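Local coordinates for MdbA (Actinomyces oris, PDB 4Z7X), which is a thiol-disulfide oxidoreductase of the thioredoxin superfamily, probably forming disulfide bonds in exported proteins and linked to sortase-mediated pilus assembly, at residues Glu19-Ala24 and Ser40-Glu45; Glu45-Ala48 and Ala53-Ala56; Glu80-Leu85 and Gln122-His127; Lys88-Ala93 and Glu219-Ser224. All coordinates share one frame; numbering follows the deposited sequence. Where two conformers were deposited one is given.

Interaction 1 (Glu19-Ala24 and Ser40-Glu45); sequences EGLATA and SWTYGE. With 3CX ((2S)-3-(cyclohexylamino)-2-hydroxypropane-1-sulfonic acid), chain C.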
# COMPACT_ATOMS: atom_id res chain seq x y z
N GLU A 19 10.65 -5.55 -14.44
CA GLU A 19 10.81 -4.19 -14.92
C GLU A 19 10.67 -3.15 -13.83
O GLU A 19 10.96 -1.98 -14.07
CB GLU A 19 9.79 -3.89 -16.03
CG GLU A 19 9.92 -4.75 -17.27
CD GLU A 19 11.13 -4.36 -18.07
OE1 GLU A 19 12.02 -5.21 -18.19
OE2 GLU A 19 11.20 -3.19 -18.53
N GLY A 20 10.21 -3.52 -12.63
CA GLY A 20 10.14 -2.52 -11.57
C GLY A 20 9.04 -1.50 -11.81
O GLY A 20 7.91 -1.84 -12.18
N LEU A 21 9.39 -0.23 -11.57
CA LEU A 21 8.44 0.87 -11.63
C LEU A 21 8.56 1.27 -13.06
O LEU A 21 9.54 1.87 -13.47
CB LEU A 21 8.90 1.98 -10.69
CG LEU A 21 7.90 3.07 -10.42
CD1 LEU A 21 8.60 4.01 -9.44
CD2 LEU A 21 7.52 3.82 -11.69
N ALA A 22 7.57 0.90 -13.82
CA ALA A 22 7.68 0.92 -15.24
C ALA A 22 6.40 1.39 -15.91
O ALA A 22 6.20 1.14 -17.13
CB ALA A 22 8.07 -0.47 -15.75
N THR A 23 5.54 2.10 -15.13
CA THR A 23 4.35 2.68 -15.70
C THR A 23 4.28 4.16 -15.32
O THR A 23 4.90 4.57 -14.34
CB THR A 23 3.10 1.94 -15.21
OG1 THR A 23 3.16 1.92 -13.81
CG2 THR A 23 3.05 0.49 -15.71
N ALA A 24 3.55 4.92 -16.17
CA ALA A 24 3.13 6.31 -16.00
C ALA A 24 1.81 6.42 -15.22
O ALA A 24 1.21 5.44 -14.93
CB ALA A 24 2.91 6.88 -17.34
N SER A 40 -0.57 1.01 -8.73
CA SER A 40 0.35 1.18 -7.62
C SER A 40 0.53 2.67 -7.30
O SER A 40 0.22 3.57 -8.12
CB SER A 40 1.74 0.55 -7.90
OG SER A 40 2.42 1.13 -9.01
N TRP A 41 1.10 2.94 -6.13
CA TRP A 41 1.60 4.26 -5.81
C TRP A 41 2.93 4.15 -5.14
O TRP A 41 3.25 3.09 -4.58
CB TRP A 41 0.62 5.09 -5.00
CG TRP A 41 0.43 4.75 -3.59
CD1 TRP A 41 0.97 5.43 -2.55
CD2 TRP A 41 -0.44 3.75 -3.00
NE1 TRP A 41 0.50 4.93 -1.36
CE2 TRP A 41 -0.35 3.89 -1.62
CE3 TRP A 41 -1.23 2.72 -3.52
CZ2 TRP A 41 -1.06 3.08 -0.74
CZ3 TRP A 41 -1.93 1.90 -2.65
CH2 TRP A 41 -1.85 2.09 -1.28
N THR A 42 3.71 5.22 -5.17
CA THR A 42 5.11 5.12 -4.80
C THR A 42 5.60 6.24 -3.91
O THR A 42 5.02 7.32 -3.91
CB THR A 42 6.06 5.03 -6.02
OG1 THR A 42 6.10 6.29 -6.70
CG2 THR A 42 5.61 3.96 -7.00
N TYR A 43 6.69 5.92 -3.20
CA TYR A 43 7.41 6.84 -2.33
C TYR A 43 8.90 6.77 -2.66
O TYR A 43 9.46 5.69 -2.69
CB TYR A 43 7.21 6.47 -0.84
CG TYR A 43 5.75 6.46 -0.40
CD1 TYR A 43 5.16 7.57 0.18
CD2 TYR A 43 4.97 5.34 -0.58
CE1 TYR A 43 3.85 7.59 0.58
CE2 TYR A 43 3.65 5.31 -0.16
CZ TYR A 43 3.08 6.45 0.40
OH TYR A 43 1.74 6.39 0.78
N GLY A 44 9.50 7.93 -2.89
CA GLY A 44 10.95 8.04 -3.09
C GLY A 44 11.53 7.86 -4.49
O GLY A 44 12.75 7.86 -4.66
N GLU A 45 10.69 7.82 -5.51
CA GLU A 45 11.15 7.58 -6.88
C GLU A 45 11.81 8.75 -7.58
O GLU A 45 12.43 8.55 -8.64
CB GLU A 45 9.99 7.05 -7.75
CG GLU A 45 8.99 8.05 -8.28
CD GLU A 45 8.03 8.63 -7.24
OE1 GLU A 45 8.01 8.15 -6.06
OE2 GLU A 45 7.23 9.49 -7.64
OAA 3CX C . 10.34 13.35 -4.24
OAB 3CX C . 10.33 10.82 -4.48
OAC 3CX C . 7.43 9.67 -3.97
OAD 3CX C . 9.32 12.09 -6.16
CAE 3CX C . 1.17 9.56 -1.91
CAF 3CX C . 1.06 9.59 -3.41
CAG 3CX C . 2.17 10.52 -1.29
CAH 3CX C . 2.46 9.61 -4.05
CAI 3CX C . 3.55 10.59 -1.90
CAJ 3CX C . 5.71 11.27 -3.85
CAK 3CX C . 8.06 12.04 -4.03
NAL 3CX C . 4.79 10.13 -4.08
CAM 3CX C . 7.07 10.95 -4.45
CAN 3CX C . 3.68 9.77 -3.15
SAO 3CX C . 9.57 12.02 -4.74
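Glu45 CB meets Leu21 CD1 at 3.7 Å, and the two side chains cross obliquely. Thr42 comes to the same methyl from another angle. Its CG2 lies 3.9 Å from Leu21 CD1, tip to tip. Beyond CB, the Glu45 chain turns away from Leu21. CG sits between the backbone N and the carbonyl carbon (chi1 79°), and a second bend at chi2 (-72°) swings CD over to the bound sulfonic acid. Thr42 lies on strand 41-43, an edge strand of the thioredoxin-fold sheet, paired with strand 91-96. Leu21 belongs to the loop before it and also touches Val58. At the tip, Glu45 OE1 has two donors. The ligand hydroxyl OAC gives a short bond to Glu45 OE1, 2.6 Å. Thr42 OG1 gives the other to Glu45 OE1, 2.7 Å, from well above the carboxylate plane. Glu45 OE2 lies beside the ligand carbon CAM at 3.5 Å. The hydroxyl is gripped twice, because Gly44 N also donates to OAC at 2.9 Å. With an alanine here, CB could still touch Leu21, but Thr42 OG1 and OAC would probably both lose their acceptor. One residue before Thr42, Trp41 NE1 donates to Tyr43 OH at 2.9 Å, with the oxygen in the indole plane. Tyr43 CE1 packs against the cyclohexyl ring.

Interaction 2 (Glu45-Ala48 and Ala53-Ala56); sequences EGAA and AASA. With 3CX ((2S)-3-(cyclohexylamino)-2-hydroxypropane-1-sulfonic acid), chain C.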
# COMPACT_ATOMS: atom_id res chain seq x y z
N GLU A 45 10.69 7.82 -5.51
CA GLU A 45 11.15 7.58 -6.88
C GLU A 45 11.81 8.75 -7.58
O GLU A 45 12.43 8.55 -8.64
CB GLU A 45 9.99 7.05 -7.75
CG GLU A 45 8.99 8.05 -8.28
CD GLU A 45 8.03 8.63 -7.24
OE1 GLU A 45 8.01 8.15 -6.06
OE2 GLU A 45 7.23 9.49 -7.64
N GLY A 46 11.69 9.95 -7.02
CA GLY A 46 12.01 11.16 -7.81
C GLY A 46 13.25 11.92 -7.37
O GLY A 46 13.38 13.13 -7.64
N ALA A 47 14.18 11.22 -6.72
CA ALA A 47 15.49 11.81 -6.35
C ALA A 47 16.27 12.35 -7.57
O ALA A 47 16.20 11.79 -8.69
CB ALA A 47 16.32 10.78 -5.62
N ALA A 48 17.03 13.42 -7.35
CA ALA A 48 17.94 13.94 -8.40
C ALA A 48 19.08 12.92 -8.71
O ALA A 48 19.62 12.29 -7.80
CB ALA A 48 18.51 15.29 -7.97
N ALA A 53 20.55 9.23 -3.07
CA ALA A 53 19.13 8.89 -3.06
C ALA A 53 18.62 8.35 -4.42
O ALA A 53 17.67 7.58 -4.42
CB ALA A 53 18.28 10.09 -2.62
N ALA A 54 19.24 8.74 -5.54
CA ALA A 54 18.80 8.29 -6.86
C ALA A 54 19.06 6.81 -7.09
O ALA A 54 18.36 6.20 -7.88
CB ALA A 54 19.44 9.11 -7.97
N SER A 55 20.03 6.26 -6.34
CA SER A 55 20.33 4.82 -6.36
C SER A 55 19.27 3.99 -5.66
O SER A 55 19.45 2.75 -5.62
CB SER A 55 21.71 4.50 -5.69
OG SER A 55 22.78 5.17 -6.32
N ALA A 56 18.21 4.60 -5.09
CA ALA A 56 17.20 3.83 -4.35
C ALA A 56 16.42 2.79 -5.17
O ALA A 56 15.53 3.13 -5.97
CB ALA A 56 16.24 4.70 -3.60
OAA 3CX C . 10.34 13.35 -4.24
OAB 3CX C . 10.33 10.82 -4.48
OAC 3CX C . 7.43 9.67 -3.97
OAD 3CX C . 9.32 12.09 -6.16
CAE 3CX C . 1.17 9.56 -1.91
CAF 3CX C . 1.06 9.59 -3.41
CAG 3CX C . 2.17 10.52 -1.29
CAH 3CX C . 2.46 9.61 -4.05
CAI 3CX C . 3.55 10.59 -1.90
CAJ 3CX C . 5.71 11.27 -3.85
CAK 3CX C . 8.06 12.04 -4.03
NAL 3CX C . 4.79 10.13 -4.08
CAM 3CX C . 7.07 10.95 -4.45
CAN 3CX C . 3.68 9.77 -3.15
SAO 3CX C . 9.57 12.02 -4.74
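The backbone of Ala47 is extended (psi 147°), while that of Ala53 is already within a tight turn (psi -27°). Both segments belong to the loop between strand 41-43 and strand 58-63 of the thioredoxin fold. Residues 53-55 are the end of a 3-10 segment, closed by the bond from Ala56 N to Ala53 O, 3.1 Å. Ala47 CB points at this turn and lies 3.6 Å from Ala53 CB. It also rests on the peptide link between Ala53 and Ala54, with Ala47 CB 3.6 Å from Ala54 N. Ala47 CB is farther from Ala54 CB, 4.2 Å. The packing is small: methyl groups against each other and against backbone. Thr51 lies between the segments and bonds through OG1 to Ala48 O; its bond with Ala54 N is weak. At the other end of 45-48 lies the ligand sulfonate. Gly46 N donates to its oxygen OAB at 3.0 Å, at an angle of 157°. Gly46 has no CB, and the sulfonate OAD occupies the place one would take. Glu45 OE2 is 3.6 Å from OAD, so the two negative groups probably repel slightly. A leucine in place of Glu45 would probably leave the ligand hydroxyl without its carboxylate mate, and Gly46 N as the sole polar grip from residues 45-48. Ala54 CB lies 3.2 Å from Ala48 O.

Interaction 3 (Glu80-Leu85 and Gln122-His127); sequences EINQLL and QSLSFH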
# COMPACT_ATOMS: atom_id res chain seq x y z
N GLU A 80 10.89 -0.48 9.71
CA GLU A 80 12.09 -0.48 8.84
C GLU A 80 11.80 0.03 7.42
O GLU A 80 12.65 0.61 6.80
CB GLU A 80 12.78 -1.86 8.79
CG GLU A 80 12.04 -2.96 8.05
CD GLU A 80 12.93 -4.17 7.82
OE1 GLU A 80 12.38 -5.28 7.66
OE2 GLU A 80 14.18 -4.02 7.79
N ILE A 81 10.58 -0.18 6.93
CA ILE A 81 10.23 0.40 5.63
C ILE A 81 10.28 1.93 5.73
O ILE A 81 10.81 2.61 4.85
CB ILE A 81 8.86 -0.08 5.17
CG1 ILE A 81 8.98 -1.56 4.80
CG2 ILE A 81 8.36 0.78 4.02
CD1 ILE A 81 7.69 -2.26 4.47
N ASN A 82 9.66 2.48 6.77
CA ASN A 82 9.72 3.93 6.99
C ASN A 82 11.16 4.41 7.15
O ASN A 82 11.52 5.50 6.64
CB ASN A 82 8.90 4.33 8.21
CG ASN A 82 7.42 4.27 7.93
OD1 ASN A 82 7.02 4.24 6.78
ND2 ASN A 82 6.61 4.22 8.96
N GLN A 83 12.01 3.60 7.83
CA GLN A 83 13.40 3.98 8.02
C GLN A 83 14.15 3.95 6.71
O GLN A 83 14.91 4.88 6.44
CB GLN A 83 14.06 3.11 9.06
CG GLN A 83 15.39 3.64 9.47
CD GLN A 83 15.29 4.97 10.18
OE1 GLN A 83 14.42 5.18 11.03
NE2 GLN A 83 16.20 5.87 9.84
N LEU A 84 13.98 2.89 5.93
CA LEU A 84 14.62 2.82 4.62
C LEU A 84 14.23 3.99 3.76
O LEU A 84 15.06 4.53 3.04
CB LEU A 84 14.27 1.50 3.94
CG LEU A 84 14.95 0.28 4.55
CD1 LEU A 84 14.15 -0.96 4.15
CD2 LEU A 84 16.47 0.13 4.19
N LEU A 85 12.98 4.42 3.82
CA LEU A 85 12.60 5.63 3.07
C LEU A 85 13.27 6.90 3.61
O LEU A 85 13.74 7.75 2.85
CB LEU A 85 11.07 5.82 3.09
CG LEU A 85 10.28 4.86 2.23
CD1 LEU A 85 8.78 4.85 2.57
CD2 LEU A 85 10.53 5.14 0.74
N GLN A 122 -0.34 12.09 4.76
CA GLN A 122 -0.70 11.06 5.75
C GLN A 122 -0.98 9.72 5.13
O GLN A 122 -1.43 8.80 5.82
CB GLN A 122 -1.90 11.52 6.54
CG GLN A 122 -1.61 12.66 7.51
CD GLN A 122 -1.66 14.03 6.90
OE1 GLN A 122 -2.55 14.34 6.13
NE2 GLN A 122 -0.75 14.89 7.34
N SER A 123 -0.71 9.56 3.84
CA SER A 123 -1.10 8.31 3.17
C SER A 123 -0.39 7.06 3.71
O SER A 123 -1.05 6.04 3.92
CB SER A 123 -0.95 8.38 1.65
OG SER A 123 0.36 8.66 1.26
N LEU A 124 0.94 7.11 3.90
CA LEU A 124 1.63 5.90 4.38
C LEU A 124 1.22 5.54 5.82
O LEU A 124 1.05 4.36 6.15
CB LEU A 124 3.14 6.04 4.17
CG LEU A 124 3.95 4.77 4.33
CD1 LEU A 124 3.45 3.65 3.44
CD2 LEU A 124 5.42 5.05 4.07
N SER A 125 1.00 6.54 6.66
CA SER A 125 0.55 6.32 8.02
C SER A 125 -0.86 5.76 8.03
O SER A 125 -1.22 4.90 8.85
CB SER A 125 0.58 7.63 8.79
OG SER A 125 1.90 8.01 8.99
N PHE A 126 -1.69 6.23 7.10
CA PHE A 126 -3.07 5.72 7.01
C PHE A 126 -3.09 4.27 6.55
O PHE A 126 -3.87 3.45 7.03
CB PHE A 126 -3.92 6.61 6.11
CG PHE A 126 -5.36 6.21 6.09
CD1 PHE A 126 -6.16 6.34 7.23
CD2 PHE A 126 -5.93 5.73 4.95
CE1 PHE A 126 -7.49 5.98 7.21
CE2 PHE A 126 -7.29 5.36 4.92
CZ PHE A 126 -8.05 5.46 6.06
N HIS A 127 -2.22 3.96 5.61
CA HIS A 127 -2.04 2.58 5.17
C HIS A 127 -1.77 1.67 6.35
O HIS A 127 -2.39 0.63 6.53
CB HIS A 127 -0.87 2.53 4.18
CG HIS A 127 -0.53 1.17 3.68
ND1 HIS A 127 -1.26 0.52 2.72
CD2 HIS A 127 0.51 0.36 3.97
CE1 HIS A 127 -0.70 -0.63 2.45
NE2 HIS A 127 0.39 -0.75 3.19
O HOH W 1 3.60 4.10 8.20
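Leu124 CD2 is the atom that both Leu85 and Asn82 touch. Leu85 CD1 meets Leu124 CD2 at 3.7 Å, the two leucines reaching toward each other tip to tip. In one of its two conformers, Asn82 OD1 lies 3.2 Å from Leu124 CD2. This close approach is therefore less sure than the leucine pair. The asparagine and Leu124 slide past each other in opposite directions, so the amide lies alongside the leucine. Its ND2 donates to a water at 3.1 Å, which in turn gives a weak bond to Leu124 O at 3.3 Å. This bridge spans the gap between the helices beside exposed Asn82. The Leu124 side chain extends across the gap because its CG is anti to the backbone N (chi1 -168°). Behind this first shell, Leu85 also packs on Leu92, and Leu124 on Leu94. Ser123, next to Leu124, bonds through OG to Pro120 O and touches the bound sulfonic acid. His127, one turn further on, bonds through ND1 to Tyr65 OH. Gln122 is the N-cap of helix 123-140, one of the helices inserted between strands 91-96 and 198-201. Helix 68-86 begins at a CxxC sequence of thioredoxin type. The contact thus joins the thioredoxin core to an inserted helical region, consistent with a DsbA-like fold. The C-terminal part of helix 68-86 meets the first turn of helix 123-140, and both helices rest on strand 91-96.

Interaction 4 (Lys88-Ala93 and Glu219-Ser224); sequences KKITLA and ELVTGS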
# COMPACT_ATOMS: atom_id res chain seq x y z
N LYS A 88 16.67 7.12 2.44
CA LYS A 88 16.76 7.21 0.97
C LYS A 88 17.39 5.97 0.34
O LYS A 88 18.10 6.07 -0.67
CB LYS A 88 17.49 8.50 0.53
CG LYS A 88 16.87 9.76 1.11
CD LYS A 88 15.38 9.79 0.86
CE LYS A 88 14.76 11.17 0.80
NZ LYS A 88 13.42 11.09 0.12
N LYS A 89 17.08 4.80 0.93
CA LYS A 89 17.65 3.53 0.47
C LYS A 89 16.72 2.69 -0.40
O LYS A 89 17.17 1.76 -1.04
CB LYS A 89 18.05 2.69 1.69
CG LYS A 89 19.23 3.29 2.45
CD LYS A 89 19.83 2.34 3.47
CE LYS A 89 21.15 2.89 4.00
NZ LYS A 89 22.26 2.91 3.02
N ILE A 90 15.43 2.99 -0.39
CA ILE A 90 14.49 2.32 -1.30
C ILE A 90 13.54 3.32 -1.94
O ILE A 90 13.30 4.40 -1.40
CB ILE A 90 13.62 1.25 -0.61
CG1 ILE A 90 12.72 1.85 0.47
CG2 ILE A 90 14.48 0.12 -0.03
CD1 ILE A 90 11.77 0.81 1.08
N THR A 91 12.98 2.91 -3.06
CA THR A 91 11.76 3.48 -3.61
C THR A 91 10.67 2.43 -3.29
O THR A 91 10.79 1.29 -3.68
CB THR A 91 11.89 3.61 -5.12
OG1 THR A 91 12.91 4.57 -5.42
CG2 THR A 91 10.58 4.04 -5.73
N LEU A 92 9.67 2.82 -2.53
CA LEU A 92 8.59 1.91 -2.13
C LEU A 92 7.45 2.01 -3.13
O LEU A 92 6.94 3.11 -3.40
CB LEU A 92 8.09 2.24 -0.72
CG LEU A 92 6.93 1.39 -0.21
CD1 LEU A 92 7.39 -0.05 0.02
CD2 LEU A 92 6.33 1.93 1.07
N ALA A 93 7.02 0.86 -3.64
CA ALA A 93 5.85 0.83 -4.51
C ALA A 93 4.81 -0.12 -3.94
O ALA A 93 5.10 -1.31 -3.71
CB ALA A 93 6.25 0.39 -5.91
N GLU A 219 18.42 -5.73 5.94
CA GLU A 219 19.51 -6.66 5.61
C GLU A 219 19.57 -7.02 4.14
O GLU A 219 20.65 -7.03 3.54
CB GLU A 219 19.40 -7.91 6.46
CG GLU A 219 19.61 -7.62 7.95
CD GLU A 219 18.97 -8.64 8.89
OE1 GLU A 219 18.59 -9.76 8.43
OE2 GLU A 219 18.86 -8.33 10.09
N LEU A 220 18.40 -7.27 3.55
CA LEU A 220 18.31 -7.52 2.12
C LEU A 220 18.80 -6.31 1.32
O LEU A 220 19.60 -6.44 0.41
CB LEU A 220 16.86 -7.81 1.76
CG LEU A 220 16.54 -7.92 0.26
CD1 LEU A 220 17.37 -8.99 -0.43
CD2 LEU A 220 15.06 -8.13 0.03
N VAL A 221 18.30 -5.13 1.66
CA VAL A 221 18.63 -3.91 0.91
C VAL A 221 20.12 -3.55 1.03
O VAL A 221 20.77 -3.17 0.04
CB VAL A 221 17.71 -2.74 1.34
CG1 VAL A 221 18.14 -1.41 0.77
CG2 VAL A 221 16.27 -3.05 0.94
N THR A 222 20.70 -3.72 2.21
CA THR A 222 22.11 -3.38 2.38
C THR A 222 23.09 -4.53 2.05
O THR A 222 24.30 -4.34 2.04
CB THR A 222 22.33 -2.88 3.79
OG1 THR A 222 22.12 -3.95 4.71
CG2 THR A 222 21.33 -1.74 4.10
N GLY A 223 22.59 -5.73 1.79
CA GLY A 223 23.51 -6.88 1.48
C GLY A 223 24.06 -7.51 2.75
O GLY A 223 25.03 -8.32 2.71
N SER A 224 23.44 -7.06 3.84
CA SER A 224 23.49 -7.53 5.23
C SER A 224 24.44 -6.68 5.97
O SER A 224 24.25 -5.48 5.90
CB SER A 224 23.72 -9.02 5.37
OG SER A 224 22.54 -9.67 4.89
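Lys89 meets Val221 mainly through its backbone. Lys89 O lies 3.8 Å from Val221 CG1, and Lys89 CB is 4.2 Å from that same CG1. The lysine chain then runs out past Thr222, and its CD comes to 4.4 Å from Thr222 CG2. Lys89 was modelled in two conformers, so this outer touch is doubtful. Ile90 follows and carries the apolar part. Its CG2 is 3.8 Å from Val221 CG2 and 4.0 Å from Val221 CG1, so one methyl faces both branches of the valine. The two side chains cross at about a right angle. With CG1 held between the backbone N and the carbonyl carbon (chi1 62°), Ile90 presents CG2 to the valine while CG1 packs on Leu84. Leu84 also touches Val221, so the three residues form one small apolar cluster. Ile90 reaches Leu59 and Leu85 as well. From Thr91 the chain enters strand 91-96, and Thr91 OG1 bonds to Ala56 O. Leu92 lies against Ile81 of helix 68-86. On the other side of the contact, Gly223 ends helix 216-222 with a positive phi. This is the C-terminal helix of a thioredoxin fold, packed beside helix 68-86 where the chain enters strand 91-96.

Interactions 1 and 2 share Glu45 and both touch the bound sulfonic acid; their centres are about 12 Å apart. Interaction 3 joins this pocket through Tyr43 OH, 2.7 Å from Ser123 OG. Strand 91-96 ties the rest together. Tyr43 N reaches Leu92 O at 2.8 Å, which links interaction 1 to interaction 4 across neighbouring strands. Ala56 O is 3.0 Å from Thr91 OG1, which links interactions 2 and 4. Leu84 O is 2.9 Å from Lys89 N, where helix 68-86 leads into interaction 4. Interactions 2 and 3 do not touch; their centres are about 17 Å apart. The CxxC sequence, the probable redox site, lies at the start of helix 68-86, whereas interaction 3 uses residues 80-85 near its other end.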